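Local coordinates for protein oxidoreductase (Azotobacter vinelandii, PDB 7D5M) that binds NAD and, as an inositol dehydrogenase homolog of the Gfo/Idh/MocA family, probably catalyses NAD-dependent oxidation of a polyol or sugar-like substrate, at residues 331-334 with 335-339; 23-26 with 27-31. All blocks are in the same frame, centred on the assembly; numbering follows the deposited sequence.

Interaction 1 is a run of about two and a half turns of helix 329-349, in the C-terminal alpha/beta part of the chain. Interaction 2 is the loop and first turns of helix 26-34, in the Rossmann part. Their centres lie 13 Å apart, and the two helices pack on each other. Tyr-337 OH is 2.7 Å from His-29 ND1, a probable hydrogen bond. Trp-333 CZ3 is 3.5 Å from His-29 NE2, and the two rings meet edge-to-face. Trp-333 CG also reaches Ile-28 CD1 at 3.6 Å. Both interactions touch NAD: the backbone N atoms of Gln-24 and Ile-25 bond its diphosphate, Ile-25 borders its nicotinamide, and Trp-333 meets the carboxamide.

Interaction 1: 331-334 with 335-339; sequences EAWS and NLYYR. With NAD (nicotinamide-adenine-dinucleotide), chain B.
The indole of Trp-333 and the phenol ring of Tyr-337 lie side by side and point the same way, one helical turn apart on helix 329-349. They are an i to i+4 pair, with Trp-333 CE3 4.2 Å from Tyr-337 CE2. The carboxamide carbon C7N of NAD lies at the edge of the indole, in its plane. The carboxamide oxygen O7N is 3.6 Å from Trp-333 CZ2. The helix thus presents the benzene end of the indole to the nicotinamide end of the cofactor pocket. At the edge of the Tyr-337 ring, in plane, sits Trp-333 O, 3.7 Å from Tyr-337 CD2. The same oxygen accepts from Tyr-337 N at 3.0 Å. Tyr-337 OH bonds to Ser-89 OG of strand 87-91, which ties the helix to the Rossmann part of the chain.

Tyr-338 turns another way. Its CG sits between the backbone N and the carbonyl carbon (chi1 88°), and its CD2 comes 3.6 Å from Ser-334 O. Arg-339 CG lies over one face of this ring, offset toward the rim. Tyr-338 OH and Arg-339 NH1 share the carboxylate of Asp-318, by a hydrogen bond and a salt bridge. The Asn-335 amide is held by Arg-320 and Gly-146. Four backbone bonds run from residues 335-338 back to 331-334; the shortest is Asn-335 N to Glu-331 O, 2.8 Å. The extended Arg-339 side chain runs back along the helix. Its NH1 donates to Asn-335 O at 2.9 Å, from above the carbonyl plane, with the oxygen in the guanidinium plane.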
ATOM      1  N   GLU A 331      13.734 -17.284  -8.322  1.00  9.11           N
ATOM      2  CA  GLU A 331      13.072 -18.523  -7.839  1.00  9.40           C
ATOM      3  C   GLU A 331      12.066 -18.989  -8.897  1.00  9.14           C
ATOM      4  O   GLU A 331      12.045 -20.185  -9.209  1.00  9.27           O
ATOM      5  CB  GLU A 331      12.402 -18.303  -6.485  1.00  9.64           C
ATOM      6  CG  GLU A 331      13.394 -18.350  -5.339  1.00 10.08           C
ATOM      7  CD  GLU A 331      14.441 -17.250  -5.351  1.00 10.25           C
ATOM      8  OE1 GLU A 331      15.647 -17.572  -5.556  1.00  9.69           O
ATOM      9  OE2 GLU A 331      14.060 -16.078  -5.185  1.00 11.32           O
ATOM     10  N   ALA A 332      11.250 -18.074  -9.412  1.00  9.15           N
ATOM     11  CA  ALA A 332      10.266 -18.373 -10.480  1.00  9.42           C
ATOM     12  C   ALA A 332      11.004 -19.045 -11.649  1.00  8.95           C
ATOM     13  O   ALA A 332      10.559 -20.111 -12.134  1.00  8.95           O
ATOM     14  CB  ALA A 332       9.558 -17.114 -10.912  1.00  9.65           C
ATOM     15  N   TRP A 333      12.108 -18.458 -12.101  1.00  8.89           N
ATOM     16  CA  TRP A 333      12.862 -19.030 -13.249  1.00  9.38           C
ATOM     17  C   TRP A 333      13.467 -20.385 -12.876  1.00  9.13           C
ATOM     18  O   TRP A 333      13.498 -21.277 -13.752  1.00  9.14           O
ATOM     19  CB  TRP A 333      13.942 -18.077 -13.736  1.00  9.38           C
ATOM     20  CG  TRP A 333      13.441 -17.031 -14.670  1.00  9.93           C
ATOM     21  CD1 TRP A 333      12.510 -16.058 -14.441  1.00 10.25           C
ATOM     22  CD2 TRP A 333      13.903 -16.848 -16.014  1.00  9.95           C
ATOM     23  NE1 TRP A 333      12.358 -15.285 -15.562  1.00 10.36           N
ATOM     24  CE2 TRP A 333      13.202 -15.745 -16.538  1.00 10.01           C
ATOM     25  CE3 TRP A 333      14.833 -17.519 -16.818  1.00  9.80           C
ATOM     26  CZ2 TRP A 333      13.402 -15.300 -17.845  1.00 10.46           C
ATOM     27  CZ3 TRP A 333      15.035 -17.071 -18.104  1.00 10.02           C
ATOM     28  CH2 TRP A 333      14.313 -15.983 -18.611  1.00  9.96           C
ATOM     29  N   SER A 334      13.968 -20.520 -11.650  1.00  9.23           N
ATOM     30  CA  SER A 334      14.531 -21.798 -11.131  1.00  9.62           C
ATOM     31  C   SER A 334      13.443 -22.880 -11.117  1.00  9.90           C
ATOM     32  O   SER A 334      13.759 -24.044 -11.431  1.00  9.89           O
ATOM     33  CB  SER A 334      15.155 -21.631  -9.777  1.00  9.70           C
ATOM     34  OG  SER A 334      16.205 -20.675  -9.826  1.00 10.30           O
ATOM     35  N   ASN A 335      12.210 -22.509 -10.773  1.00  9.84           N
ATOM     36  CA  ASN A 335      11.051 -23.431 -10.730  1.00 10.50           C
ATOM     37  C   ASN A 335      10.731 -23.932 -12.145  1.00 11.05           C
ATOM     38  O   ASN A 335      10.384 -25.109 -12.280  1.00 11.90           O
ATOM     39  CB  ASN A 335       9.859 -22.767 -10.042  1.00 10.50           C
ATOM     40  CG  ASN A 335      10.154 -22.497  -8.587  1.00 10.65           C
ATOM     41  OD1 ASN A 335      10.993 -23.183  -8.000  1.00 10.42           O
ATOM     42  ND2 ASN A 335       9.475 -21.516  -8.003  1.00  9.77           N
ATOM     43  N   LEU A 336      10.865 -23.098 -13.176  1.00 11.14           N
ATOM     44  CA  LEU A 336      10.672 -23.573 -14.570  1.00 11.61           C
ATOM     45  C   LEU A 336      11.839 -24.480 -14.959  1.00 11.11           C
ATOM     46  O   LEU A 336      11.587 -25.545 -15.537  1.00 10.85           O
ATOM     47  CB  LEU A 336      10.596 -22.400 -15.546  1.00 12.57           C
ATOM     48  CG  LEU A 336       9.412 -21.450 -15.390  1.00 13.83           C
ATOM     49  CD1 LEU A 336       9.229 -20.690 -16.687  1.00 14.45           C
ATOM     50  CD2 LEU A 336       8.133 -22.160 -14.980  1.00 14.52           C
ATOM     51  N   TYR A 337      13.071 -24.049 -14.693  1.00 10.95           N
ATOM     52  CA  TYR A 337      14.276 -24.732 -15.230  1.00 10.84           C
ATOM     53  C   TYR A 337      14.397 -26.139 -14.623  1.00 11.06           C
ATOM     54  O   TYR A 337      14.807 -27.053 -15.360  1.00 10.57           O
ATOM     55  CB  TYR A 337      15.536 -23.872 -15.073  1.00 11.10           C
ATOM     56  CG  TYR A 337      15.998 -23.231 -16.360  1.00 11.30           C
ATOM     57  CD1 TYR A 337      16.762 -23.949 -17.265  1.00 11.35           C
ATOM     58  CD2 TYR A 337      15.672 -21.925 -16.698  1.00 11.88           C
ATOM     59  CE1 TYR A 337      17.204 -23.394 -18.452  1.00 11.71           C
ATOM     60  CE2 TYR A 337      16.107 -21.351 -17.886  1.00 12.01           C
ATOM     61  CZ  TYR A 337      16.878 -22.091 -18.772  1.00 12.44           C
ATOM     62  OH  TYR A 337      17.336 -21.558 -19.951  1.00 12.40           O
ATOM     63  N   TYR A 338      14.057 -26.364 -13.349  1.00 11.79           N
ATOM     64  CA  TYR A 338      14.171 -27.747 -12.805  1.00 12.21           C
ATOM     65  C   TYR A 338      13.107 -28.611 -13.487  1.00 12.19           C
ATOM     66  O   TYR A 338      13.384 -29.787 -13.732  1.00 12.43           O
ATOM     67  CB  TYR A 338      14.139 -27.834 -11.276  1.00 12.79           C
ATOM     68  CG  TYR A 338      12.768 -27.949 -10.665  1.00 13.60           C
ATOM     69  CD1 TYR A 338      12.022 -29.112 -10.778  1.00 13.98           C
ATOM     70  CD2 TYR A 338      12.225 -26.901  -9.938  1.00 13.99           C
ATOM     71  CE1 TYR A 338      10.752 -29.215 -10.235  1.00 14.07           C
ATOM     72  CE2 TYR A 338      10.960 -26.994  -9.376  1.00 13.99           C
ATOM     73  CZ  TYR A 338      10.223 -28.156  -9.519  1.00 14.43           C
ATOM     74  OH  TYR A 338       8.977 -28.257  -8.972  1.00 14.75           O
ATOM     75  N   ARG A 339      11.942 -28.043 -13.818  1.00 12.24           N
ATOM     76  CA  ARG A 339      10.875 -28.798 -14.525  1.00 12.46           C
ATOM     77  C   ARG A 339      11.352 -29.113 -15.945  1.00 12.04           C
ATOM     78  O   ARG A 339      11.106 -30.245 -16.434  1.00 12.23           O
ATOM     79  CB  ARG A 339       9.558 -28.027 -14.516  1.00 13.26           C
ATOM     80  CG  ARG A 339       8.902 -27.967 -13.145  1.00 14.12           C
ATOM     81  CD  ARG A 339       7.632 -27.149 -13.245  1.00 15.04           C
ATOM     82  NE  ARG A 339       6.766 -27.251 -12.079  1.00 16.89           N
ATOM     83  CZ  ARG A 339       6.984 -26.664 -10.916  1.00 17.14           C
ATOM     84  NH1 ARG A 339       8.084 -25.952 -10.729  1.00 18.02           N
ATOM     85  NH2 ARG A 339       6.107 -26.806  -9.932  1.00 16.97           N
TER
HETATM   86  PA  NAD B 500      20.436  -8.467 -25.660  1.00 22.31           P
HETATM   87  O1A NAD B 500      20.596  -7.691 -26.930  1.00 23.28           O
HETATM   88  O2A NAD B 500      20.596  -7.796 -24.333  1.00 20.27           O
HETATM   89  O5B NAD B 500      21.410  -9.743 -25.720  1.00 21.11           O
HETATM   90  C5B NAD B 500      21.677 -10.470 -26.960  1.00 19.22           C
HETATM   91  C4B NAD B 500      22.845 -11.393 -26.711  1.00 18.31           C
HETATM   92  O4B NAD B 500      22.926 -12.394 -27.758  1.00 17.49           O
HETATM   93  C3B NAD B 500      24.221 -10.714 -26.699  1.00 17.91           C
HETATM   94  O3B NAD B 500      25.074 -11.382 -25.781  1.00 16.96           O
HETATM   95  C2B NAD B 500      24.675 -10.898 -28.151  1.00 17.11           C
HETATM   96  O2B NAD B 500      26.067 -10.803 -28.349  1.00 16.39           O
HETATM   97  C1B NAD B 500      24.193 -12.323 -28.380  1.00 17.63           C
HETATM   98  N9A NAD B 500      24.016 -12.699 -29.774  1.00 18.69           N
HETATM   99  C8A NAD B 500      23.368 -11.971 -30.737  1.00 18.17           C
HETATM  100  N7A NAD B 500      23.297 -12.588 -31.890  1.00 18.83           N
HETATM  101  C5A NAD B 500      23.917 -13.808 -31.670  1.00 19.06           C
HETATM  102  C6A NAD B 500      24.145 -14.914 -32.511  1.00 19.67           C
HETATM  103  N6A NAD B 500      23.734 -14.978 -33.780  1.00 19.35           N
HETATM  104  N1A NAD B 500      24.783 -15.983 -31.973  1.00 19.96           N
HETATM  105  C2A NAD B 500      25.185 -15.910 -30.695  1.00 19.43           C
HETATM  106  N3A NAD B 500      25.013 -14.929 -29.806  1.00 18.79           N
HETATM  107  C4A NAD B 500      24.364 -13.891 -30.364  1.00 19.04           C
HETATM  108  O3  NAD B 500      18.979  -9.170 -25.643  1.00 21.69           O
HETATM  109  PN  NAD B 500      18.081  -9.638 -24.377  1.00 21.76           P
HETATM  110  O1N NAD B 500      17.302  -8.465 -23.849  1.00 22.52           O
HETATM  111  O2N NAD B 500      18.951 -10.408 -23.429  1.00 18.56           O
HETATM  112  O5D NAD B 500      17.025 -10.622 -25.073  1.00 22.26           O
HETATM  113  C5D NAD B 500      17.434 -11.810 -25.755  1.00 20.09           C
HETATM  114  C4D NAD B 500      16.195 -12.642 -25.931  1.00 20.46           C
HETATM  115  O4D NAD B 500      15.603 -12.878 -24.628  1.00 20.51           O
HETATM  116  C3D NAD B 500      15.098 -11.970 -26.766  1.00 19.21           C
HETATM  117  O3D NAD B 500      14.411 -12.951 -27.523  1.00 19.76           O
HETATM  118  C2D NAD B 500      14.192 -11.336 -25.704  1.00 20.29           C
HETATM  119  O2D NAD B 500      12.853 -11.161 -26.141  1.00 18.49           O
HETATM  120  C1D NAD B 500      14.266 -12.397 -24.605  1.00 21.01           C
HETATM  121  N1N NAD B 500      13.972 -11.893 -23.229  1.00 20.98           N
HETATM  122  C2N NAD B 500      13.040 -12.555 -22.459  1.00 21.59           C
HETATM  123  C3N NAD B 500      12.702 -12.084 -21.189  1.00 20.09           C
HETATM  124  C7N NAD B 500      11.793 -12.952 -20.346  1.00 19.39           C
HETATM  125  O7N NAD B 500      11.604 -14.125 -20.688  1.00 17.44           O
HETATM  126  N7N NAD B 500      11.265 -12.413 -19.251  1.00 15.95           N
HETATM  127  C4N NAD B 500      13.227 -10.860 -20.761  1.00 21.56           C
HETATM  128  C5N NAD B 500      14.155 -10.194 -21.560  1.00 20.98           C
HETATM  129  C6N NAD B 500      14.615 -10.806 -22.706  1.00 21.30           C

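Interaction 2: 23-26 with 27-31; sequences SQIG and YIHRS. With NAD (nicotinamide-adenine-dinucleotide), chain B.
Ile-25 and Ile-28 cross obliquely where the cofactor-binding loop of the Rossmann fold runs into helix 26-34. Ile-25 CD1 presses on Ile-28 CG2 at 3.5 Å, tighter than usual for two carbons. The same CD1 is 3.5 Å from C4N of NAD, so the Ile-25 branch lies between the nicotinamide and Ile-28. The other branch, Ile-25 CG2, sits between the backbone N and the carbonyl carbon and touches O2N and O4D of the cofactor.

His-29 approaches the loop with the edge of its ring. Its CD2 is 3.2 Å from Ile-25 O, in the ring plane. Its NE2 bonds to Glu-114 OE2, and with ND1 also engaged from helix 329-349 the ring's rotation is set. Arg-30 is turned differently. Its chain bends at chi3 (-64°), which brings the guanidinium back over the first turn. Gly-26 O then lies over one face of that group, 3.4 Å from Arg-30 NH1. NH1 bonds to Gly-19 O, and NH2 to Asn-3 O of the second subunit. The phenol of Tyr-27 reaches the subunit interface, where its OH bonds to Asp-36 of the second subunit.

The backbone of the loop just before the helix bonds the diphosphate. Gln-24 N donates to O2A of NAD, and Ile-25 N donates to O2N at 3.1 Å. The helix dipole probably adds to this hold. A weak capping bond from Gly-26 N to Ser-23 OG closes the turn. The first two helix bonds, His-29 N to Ile-25 O and Arg-30 N to Gly-26 O, are weak; Ser-31 N to Tyr-27 O, one step on, is not. Two waters bridge the loop to the helix: one links Ser-23 O with Tyr-27 N, and the other accepts from Ile-28 N at 3.1 Å and donates to Gln-24 O.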
ATOM      1  N   SER A  23      24.596  -8.999 -22.258  1.00 16.70           N
ATOM      2  CA  SER A  23      23.154  -9.311 -22.459  1.00 16.64           C
ATOM      3  C   SER A  23      22.324  -8.944 -21.220  1.00 16.96           C
ATOM      4  O   SER A  23      22.850  -8.972 -20.100  1.00 16.65           O
ATOM      5  CB  SER A  23      22.936 -10.751 -22.842  1.00 16.79           C
ATOM      6  OG  SER A  23      23.210 -11.603 -21.744  1.00 16.30           O
ATOM      7  N   GLN A  24      21.038  -8.655 -21.424  1.00 16.95           N
ATOM      8  CA  GLN A  24      20.090  -8.416 -20.306  1.00 17.78           C
ATOM      9  C   GLN A  24      19.727  -9.748 -19.640  1.00 16.18           C
ATOM     10  O   GLN A  24      19.629  -9.785 -18.393  1.00 16.97           O
ATOM     11  CB  GLN A  24      18.815  -7.746 -20.808  1.00 19.70           C
ATOM     12  CG  GLN A  24      19.027  -6.360 -21.397  1.00 21.34           C
ATOM     13  CD  GLN A  24      17.701  -5.667 -21.608  1.00 23.61           C
ATOM     14  OE1 GLN A  24      16.788  -6.197 -22.252  1.00 25.32           O
ATOM     15  NE2 GLN A  24      17.568  -4.479 -21.040  1.00 24.73           N
ATOM     16  N   ILE A  25      19.472 -10.795 -20.424  1.00 14.73           N
ATOM     17  CA  ILE A  25      18.736 -11.985 -19.908  1.00 14.12           C
ATOM     18  C   ILE A  25      19.668 -13.189 -19.728  1.00 12.82           C
ATOM     19  O   ILE A  25      19.211 -14.173 -19.119  1.00 12.31           O
ATOM     20  CB  ILE A  25      17.510 -12.312 -20.791  1.00 14.77           C
ATOM     21  CG1 ILE A  25      16.349 -12.882 -19.965  1.00 15.91           C
ATOM     22  CG2 ILE A  25      17.875 -13.226 -21.955  1.00 15.23           C
ATOM     23  CD1 ILE A  25      15.876 -11.986 -18.834  1.00 16.51           C
ATOM     24  N   GLY A  26      20.899 -13.144 -20.248  1.00 11.91           N
ATOM     25  CA  GLY A  26      21.810 -14.301 -20.184  1.00 11.54           C
ATOM     26  C   GLY A  26      21.971 -14.810 -18.760  1.00 11.29           C
ATOM     27  O   GLY A  26      21.902 -16.039 -18.531  1.00 10.28           O
ATOM     28  N   TYR A  27      22.139 -13.906 -17.797  1.00 10.44           N
ATOM     29  CA  TYR A  27      22.479 -14.307 -16.412  1.00 10.43           C
ATOM     30  C   TYR A  27      21.335 -15.101 -15.765  1.00  9.90           C
ATOM     31  O   TYR A  27      21.598 -16.137 -15.128  1.00 10.08           O
ATOM     32  CB  TYR A  27      22.859 -13.111 -15.541  1.00 10.73           C
ATOM     33  CG  TYR A  27      23.141 -13.559 -14.134  1.00 11.02           C
ATOM     34  CD1 TYR A  27      24.236 -14.362 -13.865  1.00 11.40           C
ATOM     35  CD2 TYR A  27      22.250 -13.301 -13.107  1.00 11.72           C
ATOM     36  CE1 TYR A  27      24.481 -14.842 -12.592  1.00 11.45           C
ATOM     37  CE2 TYR A  27      22.488 -13.767 -11.823  1.00 11.76           C
ATOM     38  CZ  TYR A  27      23.602 -14.542 -11.566  1.00 11.95           C
ATOM     39  OH  TYR A  27      23.838 -15.019 -10.310  1.00 11.68           O
ATOM     40  N   ILE A  28      20.096 -14.636 -15.870  1.00  9.73           N
ATOM     41  CA  ILE A  28      18.976 -15.327 -15.168  1.00  9.63           C
ATOM     42  C   ILE A  28      18.801 -16.737 -15.751  1.00  9.38           C
ATOM     43  O   ILE A  28      18.513 -17.663 -14.972  1.00  9.74           O
ATOM     44  CB  ILE A  28      17.672 -14.509 -15.147  1.00  9.71           C
ATOM     45  CG1 ILE A  28      16.645 -15.195 -14.238  1.00  9.89           C
ATOM     46  CG2 ILE A  28      17.117 -14.259 -16.544  1.00  9.83           C
ATOM     47  CD1 ILE A  28      15.538 -14.289 -13.779  1.00 10.55           C
ATOM     48  N   HIS A  29      19.044 -16.944 -17.046  1.00  9.30           N
ATOM     49  CA  HIS A  29      19.062 -18.313 -17.621  1.00  9.53           C
ATOM     50  C   HIS A  29      20.031 -19.197 -16.835  1.00  9.62           C
ATOM     51  O   HIS A  29      19.634 -20.309 -16.430  1.00  9.77           O
ATOM     52  CB  HIS A  29      19.430 -18.306 -19.099  1.00  9.68           C
ATOM     53  CG  HIS A  29      18.282 -17.956 -19.982  1.00  9.62           C
ATOM     54  ND1 HIS A  29      17.415 -18.917 -20.471  1.00  9.58           N
ATOM     55  CD2 HIS A  29      17.835 -16.768 -20.441  1.00  9.87           C
ATOM     56  CE1 HIS A  29      16.496 -18.332 -21.213  1.00  9.58           C
ATOM     57  NE2 HIS A  29      16.736 -17.013 -21.214  1.00  9.40           N
ATOM     58  N   ARG A  30      21.270 -18.751 -16.678  1.00  9.79           N
ATOM     59  CA  ARG A  30      22.333 -19.544 -16.010  1.00  9.81           C
ATOM     60  C   ARG A  30      22.006 -19.688 -14.521  1.00  9.92           C
ATOM     61  O   ARG A  30      22.199 -20.776 -13.974  1.00  9.96           O
ATOM     62  CB  ARG A  30      23.701 -18.911 -16.228  1.00  9.82           C
ATOM     63  CG  ARG A  30      24.173 -18.992 -17.671  1.00  9.94           C
ATOM     64  CD  ARG A  30      25.596 -18.476 -17.836  1.00 10.59           C
ATOM     65  NE  ARG A  30      25.733 -17.059 -17.522  1.00 10.86           N
ATOM     66  CZ  ARG A  30      25.504 -16.063 -18.375  1.00 11.16           C
ATOM     67  NH1 ARG A  30      25.099 -16.319 -19.606  1.00 11.53           N
ATOM     68  NH2 ARG A  30      25.660 -14.810 -17.987  1.00 11.11           N
ATOM     69  N   SER A  31      21.602 -18.606 -13.871  1.00  9.83           N
ATOM     70  CA  SER A  31      21.275 -18.636 -12.425  1.00  9.96           C
ATOM     71  C   SER A  31      20.253 -19.749 -12.165  1.00 10.18           C
ATOM     72  O   SER A  31      20.458 -20.556 -11.244  1.00 10.59           O
ATOM     73  CB  SER A  31      20.807 -17.287 -11.954  1.00 10.21           C
ATOM     74  OG  SER A  31      20.798 -17.236 -10.535  1.00 10.30           O
TER
HETATM   75  PA  NAD B 500      20.436  -8.467 -25.660  1.00 22.31           P
HETATM   76  O1A NAD B 500      20.596  -7.691 -26.930  1.00 23.28           O
HETATM   77  O2A NAD B 500      20.596  -7.796 -24.333  1.00 20.27           O
HETATM   78  O5B NAD B 500      21.410  -9.743 -25.720  1.00 21.11           O
HETATM   79  C5B NAD B 500      21.677 -10.470 -26.960  1.00 19.22           C
HETATM   80  C4B NAD B 500      22.845 -11.393 -26.711  1.00 18.31           C
HETATM   81  O4B NAD B 500      22.926 -12.394 -27.758  1.00 17.49           O
HETATM   82  C3B NAD B 500      24.221 -10.714 -26.699  1.00 17.91           C
HETATM   83  O3B NAD B 500      25.074 -11.382 -25.781  1.00 16.96           O
HETATM   84  C2B NAD B 500      24.675 -10.898 -28.151  1.00 17.11           C
HETATM   85  O2B NAD B 500      26.067 -10.803 -28.349  1.00 16.39           O
HETATM   86  C1B NAD B 500      24.193 -12.323 -28.380  1.00 17.63           C
HETATM   87  N9A NAD B 500      24.016 -12.699 -29.774  1.00 18.69           N
HETATM   88  C8A NAD B 500      23.368 -11.971 -30.737  1.00 18.17           C
HETATM   89  N7A NAD B 500      23.297 -12.588 -31.890  1.00 18.83           N
HETATM   90  C5A NAD B 500      23.917 -13.808 -31.670  1.00 19.06           C
HETATM   91  C6A NAD B 500      24.145 -14.914 -32.511  1.00 19.67           C
HETATM   92  N6A NAD B 500      23.734 -14.978 -33.780  1.00 19.35           N
HETATM   93  N1A NAD B 500      24.783 -15.983 -31.973  1.00 19.96           N
HETATM   94  C2A NAD B 500      25.185 -15.910 -30.695  1.00 19.43           C
HETATM   95  N3A NAD B 500      25.013 -14.929 -29.806  1.00 18.79           N
HETATM   96  C4A NAD B 500      24.364 -13.891 -30.364  1.00 19.04           C
HETATM   97  O3  NAD B 500      18.979  -9.170 -25.643  1.00 21.69           O
HETATM   98  PN  NAD B 500      18.081  -9.638 -24.377  1.00 21.76           P
HETATM   99  O1N NAD B 500      17.302  -8.465 -23.849  1.00 22.52           O
HETATM  100  O2N NAD B 500      18.951 -10.408 -23.429  1.00 18.56           O
HETATM  101  O5D NAD B 500      17.025 -10.622 -25.073  1.00 22.26           O
HETATM  102  C5D NAD B 500      17.434 -11.810 -25.755  1.00 20.09           C
HETATM  103  C4D NAD B 500      16.195 -12.642 -25.931  1.00 20.46           C
HETATM  104  O4D NAD B 500      15.603 -12.878 -24.628  1.00 20.51           O
HETATM  105  C3D NAD B 500      15.098 -11.970 -26.766  1.00 19.21           C
HETATM  106  O3D NAD B 500      14.411 -12.951 -27.523  1.00 19.76           O
HETATM  107  C2D NAD B 500      14.192 -11.336 -25.704  1.00 20.29           C
HETATM  108  O2D NAD B 500      12.853 -11.161 -26.141  1.00 18.49           O
HETATM  109  C1D NAD B 500      14.266 -12.397 -24.605  1.00 21.01           C
HETATM  110  N1N NAD B 500      13.972 -11.893 -23.229  1.00 20.98           N
HETATM  111  C2N NAD B 500      13.040 -12.555 -22.459  1.00 21.59           C
HETATM  112  C3N NAD B 500      12.702 -12.084 -21.189  1.00 20.09           C
HETATM  113  C7N NAD B 500      11.793 -12.952 -20.346  1.00 19.39           C
HETATM  114  O7N NAD B 500      11.604 -14.125 -20.688  1.00 17.44           O
HETATM  115  N7N NAD B 500      11.265 -12.413 -19.251  1.00 15.95           N
HETATM  116  C4N NAD B 500      13.227 -10.860 -20.761  1.00 21.56           C
HETATM  117  C5N NAD B 500      14.155 -10.194 -21.560  1.00 20.98           C
HETATM  118  C6N NAD B 500      14.615 -10.806 -22.706  1.00 21.30           C
HETATM  119  O   HOH W   1      22.881 -11.052 -18.166  1.00 16.14           O
HETATM  120  O   HOH W   2      19.716 -11.603 -16.202  1.00 17.24           O